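Local coordinates for PG_0823 protein (Porphyromonas gingivalis, PDB 2FSW), which probably binds DNA through a winged helix-turn-helix domain of the HxlR type and so is thought to regulate transcription, at residues 57-60 / 61-64; 83-87 / 88-92. All coordinates share one frame; numbering follows the deposited sequence.

In the fold
Both interactions are local, each between residues a few positions apart in one continuous stretch. Interaction 1 lies within helix 53-65 and consists of regular helical backbone bonds with one polar-aromatic side-chain pair. Interaction 2 marks the change from strand 80-85 to the short helix 87-90, where a threonine side chain and a water take over part of the bonding. Each is partly buried, with buried leucines (L60 and L63; L85) and a lysine at the surface. The two meet directly: L60 CD1 lies 3.8 Å from Y83 CE2, and the C64 side chain also packs on the Y83 ring. Each sends one leucine, L63 or L85, against helix 27-34, whereas interaction 2 alone reaches the second subunit.

Interaction 1 (57-60 / 61-64); sequences IDEL and KFLC
E59 and F62 lie alongside each other on helix 53-65, three residues apart, with their side chains pointing the same way. The carboxylate oxygen E59 OE2 comes 3.5 Å from F62 CD2, and the carboxylate and ring planes stand 80° apart. F62 has CG anti to its backbone N (chi1 178°), while E59 bends at chi2 (71°), which brings the carboxylate round to the ring. The same OE2 is hydrogen-bonded to T27 OG1, at the start of helix 27-34.

Four i to i+4 backbone bonds join the two turns. F62 N to D58 O measures 2.8 Å and L63 N to E59 O 2.9 Å, both nearly straight. K61 N to I57 O is 2.9 Å, and C64 N meets L60 O at 3.1 Å. The L63 side chain also approaches a backbone oxygen closely, its CG 3.4 Å from E59 O.

Nonpolar contacts lead away from the helix. L63 packs on I30 and I31, and L60 turns to Y41 and L44 of helix 41-47, whereas K61 lies on the exposed side.

The helix is thus amphipathic, its leucines buried against neighbouring elements. The T27 hydrogen bond anchors E59 OE2 to helix 27-34, and the ring beside OE2 probably limits how far the carboxylate can swing.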
ATOM      1  N   ILE B  57      -9.981   5.103 -14.650  1.00 65.64           N
ATOM      2  CA  ILE B  57     -11.266   4.397 -14.800  1.00 65.60           C
ATOM      3  C   ILE B  57     -11.189   2.883 -14.577  1.00 65.17           C
ATOM      4  O   ILE B  57     -12.183   2.264 -14.190  1.00 65.14           O
ATOM      5  CB  ILE B  57     -12.024   4.730 -16.128  1.00 65.71           C
ATOM      6  CG1 ILE B  57     -11.798   3.673 -17.226  1.00 66.18           C
ATOM      7  CG2 ILE B  57     -11.752   6.155 -16.596  1.00 66.76           C
ATOM      8  CD1 ILE B  57     -10.430   3.666 -17.867  1.00 67.58           C
ATOM      9  N   ASP B  58     -10.026   2.291 -14.844  1.00 64.83           N
ATOM     10  CA  ASP B  58      -9.802   0.890 -14.502  1.00 64.49           C
ATOM     11  C   ASP B  58      -9.763   0.767 -12.976  1.00 63.89           C
ATOM     12  O   ASP B  58     -10.345  -0.152 -12.398  1.00 63.53           O
ATOM     13  CB  ASP B  58      -8.507   0.366 -15.128  1.00 64.44           C
ATOM     14  CG  ASP B  58      -8.559   0.322 -16.650  1.00 65.92           C
ATOM     15  OD1 ASP B  58      -7.467   0.239 -17.254  1.00 67.13           O
ATOM     16  OD2 ASP B  58      -9.666   0.361 -17.251  1.00 65.57           O
ATOM     17  N   GLU B  59      -9.103   1.727 -12.337  1.00 63.58           N
ATOM     18  CA  GLU B  59      -9.020   1.778 -10.876  1.00 63.43           C
ATOM     19  C   GLU B  59     -10.384   2.088 -10.244  1.00 62.75           C
ATOM     20  O   GLU B  59     -10.792   1.432  -9.291  1.00 62.39           O
ATOM     21  CB  GLU B  59      -7.948   2.779 -10.441  1.00 63.46           C
ATOM     22  CG  GLU B  59      -7.474   2.612  -9.012  1.00 65.34           C
ATOM     23  CD  GLU B  59      -6.643   1.368  -8.803  1.00 66.59           C
ATOM     24  OE1 GLU B  59      -5.577   1.236  -9.450  1.00 66.83           O
ATOM     25  OE2 GLU B  59      -7.056   0.530  -7.975  1.00 67.48           O
ATOM     26  N   LEU B  60     -11.103   3.061 -10.796  1.00 62.72           N
ATOM     27  CA  LEU B  60     -12.483   3.331 -10.373  1.00 62.55           C
ATOM     28  C   LEU B  60     -13.391   2.105 -10.522  1.00 62.51           C
ATOM     29  O   LEU B  60     -14.209   1.840  -9.644  1.00 62.74           O
ATOM     30  CB  LEU B  60     -13.075   4.544 -11.106  1.00 62.22           C
ATOM     31  CG  LEU B  60     -12.564   5.933 -10.679  1.00 62.11           C
ATOM     32  CD1 LEU B  60     -13.044   7.029 -11.640  1.00 60.83           C
ATOM     33  CD2 LEU B  60     -12.906   6.283  -9.219  1.00 59.44           C
ATOM     34  N   LYS B  61     -13.229   1.356 -11.614  1.00 62.46           N
ATOM     35  CA  LYS B  61     -13.992   0.118 -11.827  1.00 62.80           C
ATOM     36  C   LYS B  61     -13.627  -0.949 -10.799  1.00 62.41           C
ATOM     37  O   LYS B  61     -14.502  -1.563 -10.191  1.00 62.41           O
ATOM     38  CB  LYS B  61     -13.785  -0.446 -13.239  1.00 62.63           C
ATOM     39  CG  LYS B  61     -14.636  -1.689 -13.501  1.00 63.59           C
ATOM     40  CD  LYS B  61     -14.126  -2.586 -14.637  1.00 63.95           C
ATOM     41  CE  LYS B  61     -12.897  -3.448 -14.257  1.00 66.62           C
ATOM     42  NZ  LYS B  61     -12.585  -3.644 -12.783  1.00 66.20           N
ATOM     43  N   PHE B  62     -12.328  -1.165 -10.624  1.00 62.40           N
ATOM     44  CA  PHE B  62     -11.802  -2.093  -9.621  1.00 62.23           C
ATOM     45  C   PHE B  62     -12.411  -1.824  -8.236  1.00 61.95           C
ATOM     46  O   PHE B  62     -12.990  -2.722  -7.627  1.00 61.83           O
ATOM     47  CB  PHE B  62     -10.270  -2.009  -9.615  1.00 62.07           C
ATOM     48  CG  PHE B  62      -9.602  -2.875  -8.586  1.00 62.38           C
ATOM     49  CD1 PHE B  62      -9.458  -4.248  -8.795  1.00 62.07           C
ATOM     50  CD2 PHE B  62      -9.076  -2.308  -7.421  1.00 61.94           C
ATOM     51  CE1 PHE B  62      -8.818  -5.051  -7.844  1.00 61.22           C
ATOM     52  CE2 PHE B  62      -8.440  -3.100  -6.466  1.00 60.55           C
ATOM     53  CZ  PHE B  62      -8.310  -4.473  -6.680  1.00 61.05           C
ATOM     54  N   LEU B  63     -12.315  -0.578  -7.776  1.00 62.19           N
ATOM     55  CA  LEU B  63     -12.815  -0.182  -6.452  1.00 62.49           C
ATOM     56  C   LEU B  63     -14.331  -0.317  -6.275  1.00 62.75           C
ATOM     57  O   LEU B  63     -14.804  -0.637  -5.179  1.00 62.20           O
ATOM     58  CB  LEU B  63     -12.378   1.244  -6.117  1.00 62.41           C
ATOM     59  CG  LEU B  63     -10.884   1.539  -5.931  1.00 62.64           C
ATOM     60  CD1 LEU B  63     -10.679   3.037  -5.921  1.00 61.74           C
ATOM     61  CD2 LEU B  63     -10.341   0.890  -4.648  1.00 62.33           C
ATOM     62  N   CYS B  64     -15.092  -0.048  -7.341  1.00 63.54           N
ATOM     63  CA  CYS B  64     -16.540  -0.310  -7.342  1.00 63.96           C
ATOM     64  C   CYS B  64     -16.810  -1.809  -7.193  1.00 63.90           C
ATOM     65  O   CYS B  64     -17.672  -2.218  -6.412  1.00 63.87           O
ATOM     66  CB  CYS B  64     -17.196   0.212  -8.623  1.00 64.34           C
ATOM     67  SG  CYS B  64     -17.528   1.987  -8.637  1.00 66.66           S
TER

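Interaction 2 (83-87 / 88-92)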
ATOM      1  N   TYR B  83     -18.680  10.041  -7.177  1.00 62.72           N
ATOM      2  CA  TYR B  83     -18.187   8.937  -6.362  1.00 61.99           C
ATOM      3  C   TYR B  83     -18.121   9.305  -4.884  1.00 61.36           C
ATOM      4  O   TYR B  83     -17.787  10.435  -4.521  1.00 61.15           O
ATOM      5  CB  TYR B  83     -16.804   8.484  -6.847  1.00 61.68           C
ATOM      6  CG  TYR B  83     -16.817   7.835  -8.212  1.00 61.37           C
ATOM      7  CD1 TYR B  83     -17.083   6.472  -8.352  1.00 60.86           C
ATOM      8  CD2 TYR B  83     -16.558   8.583  -9.371  1.00 60.27           C
ATOM      9  CE1 TYR B  83     -17.094   5.869  -9.611  1.00 61.15           C
ATOM     10  CE2 TYR B  83     -16.570   7.993 -10.623  1.00 60.26           C
ATOM     11  CZ  TYR B  83     -16.834   6.632 -10.741  1.00 61.10           C
ATOM     12  OH  TYR B  83     -16.847   6.031 -11.996  1.00 61.67           O
ATOM     13  N   SER B  84     -18.452   8.336  -4.039  1.00 60.95           N
ATOM     14  CA  SER B  84     -18.270   8.461  -2.589  1.00 60.38           C
ATOM     15  C   SER B  84     -17.826   7.127  -2.026  1.00 59.67           C
ATOM     16  O   SER B  84     -17.915   6.103  -2.709  1.00 59.14           O
ATOM     17  CB  SER B  84     -19.560   8.909  -1.909  1.00 60.48           C
ATOM     18  OG  SER B  84     -20.624   8.042  -2.246  1.00 61.86           O
ATOM     19  N   LEU B  85     -17.350   7.136  -0.787  1.00 59.00           N
ATOM     20  CA  LEU B  85     -16.937   5.894  -0.155  1.00 59.20           C
ATOM     21  C   LEU B  85     -18.148   5.173   0.416  1.00 59.37           C
ATOM     22  O   LEU B  85     -19.050   5.809   0.979  1.00 59.26           O
ATOM     23  CB  LEU B  85     -15.885   6.129   0.961  1.00 58.61           C
ATOM     24  CG  LEU B  85     -14.488   6.675   0.600  1.00 59.05           C
ATOM     25  CD1 LEU B  85     -13.536   6.596   1.799  1.00 58.00           C
ATOM     26  CD2 LEU B  85     -13.857   5.993  -0.634  1.00 57.56           C
ATOM     27  N   THR B  86     -18.149   3.846   0.270  1.00 59.60           N
ATOM     28  CA  THR B  86     -19.034   2.966   1.031  1.00 59.38           C
ATOM     29  C   THR B  86     -18.582   2.876   2.499  1.00 59.54           C
ATOM     30  O   THR B  86     -17.491   3.342   2.843  1.00 59.71           O
ATOM     31  CB  THR B  86     -19.091   1.546   0.409  1.00 59.74           C
ATOM     32  OG1 THR B  86     -17.787   0.950   0.413  1.00 58.36           O
ATOM     33  CG2 THR B  86     -19.636   1.589  -1.021  1.00 59.45           C
ATOM     34  N   PRO B  87     -19.440   2.328   3.389  1.00 59.32           N
ATOM     35  CA  PRO B  87     -18.986   2.057   4.756  1.00 59.42           C
ATOM     36  C   PRO B  87     -17.742   1.156   4.821  1.00 59.39           C
ATOM     37  O   PRO B  87     -16.896   1.344   5.702  1.00 58.93           O
ATOM     38  CB  PRO B  87     -20.210   1.394   5.410  1.00 59.13           C
ATOM     39  CG  PRO B  87     -21.395   1.973   4.623  1.00 58.97           C
ATOM     40  CD  PRO B  87     -20.877   2.018   3.213  1.00 59.23           C
ATOM     41  N   LEU B  88     -17.623   0.209   3.890  1.00 59.45           N
ATOM     42  CA  LEU B  88     -16.397  -0.594   3.771  1.00 59.35           C
ATOM     43  C   LEU B  88     -15.190   0.278   3.390  1.00 58.84           C
ATOM     44  O   LEU B  88     -14.145   0.216   4.041  1.00 58.70           O
ATOM     45  CB  LEU B  88     -16.583  -1.735   2.755  1.00 59.55           C
ATOM     46  CG  LEU B  88     -15.398  -2.714   2.615  1.00 59.42           C
ATOM     47  CD1 LEU B  88     -15.103  -3.449   3.910  1.00 56.51           C
ATOM     48  CD2 LEU B  88     -15.710  -3.712   1.487  1.00 59.82           C
ATOM     49  N   GLY B  89     -15.351   1.100   2.352  1.00 58.33           N
ATOM     50  CA  GLY B  89     -14.289   1.995   1.890  1.00 57.63           C
ATOM     51  C   GLY B  89     -13.872   2.960   2.980  1.00 57.53           C
ATOM     52  O   GLY B  89     -12.699   3.353   3.072  1.00 57.06           O
ATOM     53  N   GLU B  90     -14.829   3.340   3.822  1.00 56.93           N
ATOM     54  CA  GLU B  90     -14.520   4.217   4.940  1.00 57.13           C
ATOM     55  C   GLU B  90     -13.571   3.534   5.947  1.00 56.27           C
ATOM     56  O   GLU B  90     -12.825   4.221   6.639  1.00 56.10           O
ATOM     57  CB  GLU B  90     -15.800   4.754   5.610  1.00 56.99           C
ATOM     58  CG  GLU B  90     -16.517   5.900   4.844  1.00 57.89           C
ATOM     59  CD  GLU B  90     -17.878   6.302   5.462  1.00 59.54           C
ATOM     60  OE1 GLU B  90     -18.856   6.512   4.704  1.00 64.55           O
ATOM     61  OE2 GLU B  90     -17.992   6.413   6.703  1.00 62.58           O
ATOM     62  N   LYS B  91     -13.596   2.195   6.015  1.00 55.59           N
ATOM     63  CA  LYS B  91     -12.682   1.431   6.887  1.00 55.25           C
ATOM     64  C   LYS B  91     -11.218   1.439   6.426  1.00 53.84           C
ATOM     65  O   LYS B  91     -10.323   0.966   7.160  1.00 53.04           O
ATOM     66  CB  LYS B  91     -13.127  -0.031   7.050  1.00 55.43           C
ATOM     67  CG  LYS B  91     -14.553  -0.228   7.535  1.00 59.11           C
ATOM     68  CD  LYS B  91     -14.648   0.027   9.010  1.00 63.73           C
ATOM     69  CE  LYS B  91     -15.988  -0.405   9.539  1.00 67.53           C
ATOM     70  NZ  LYS B  91     -16.051  -1.890   9.583  1.00 71.98           N
ATOM     71  N   VAL B  92     -10.988   1.925   5.211  1.00 52.60           N
ATOM     72  CA  VAL B  92      -9.619   2.106   4.674  1.00 52.50           C
ATOM     73  C   VAL B  92      -8.966   3.411   5.157  1.00 51.99           C
ATOM     74  O   VAL B  92      -7.748   3.501   5.235  1.00 52.46           O
ATOM     75  CB  VAL B  92      -9.627   2.057   3.116  1.00 52.37           C
ATOM     76  CG1 VAL B  92      -8.219   2.138   2.544  1.00 51.85           C
ATOM     77  CG2 VAL B  92     -10.320   0.806   2.651  1.00 51.86           C
TER
HETATM   78  O   HOH W   1     -20.466   5.382   3.143  1.00 86.99           O
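This is an N-terminal helix cap where strand 80-85 passes into the short, weakly bonded helix 87-90, with T86 at the N-cap position. T86 OG1 accepts from G89 N at 3.1 Å in a nearly straight bond. Its chi1 of 61° sets the hydroxyl between backbone N and carbonyl carbon. OG1 is also hydrogen-bonded to G67 O, tying the cap to the chain before strand 69-74.

The first helical bond runs from E90 N to T86 O at 2.8 Å. K91 N reaches P87 O only weakly and binds L88 O at 2.8 Å, an i to i+3 bond, so the helix is poorly formed beyond its first turn. The extended E90 side chain runs back alongside T86 O toward L85, its CG 3.4 Å from T86 O and 3.9 Å from L85 CB. A water donates to E90 OE1 and to L85 O, which also accepts from K70 NZ. L85 CD1 rests 3.6 Å from G89 O, while the leucine packs on I31 and I34.

L88 and K91 touch N106 of the second subunit. The arrangement is a classic threonine N-cap, joining the wing's last strand to the C-terminal helical part of an HxlR-type domain.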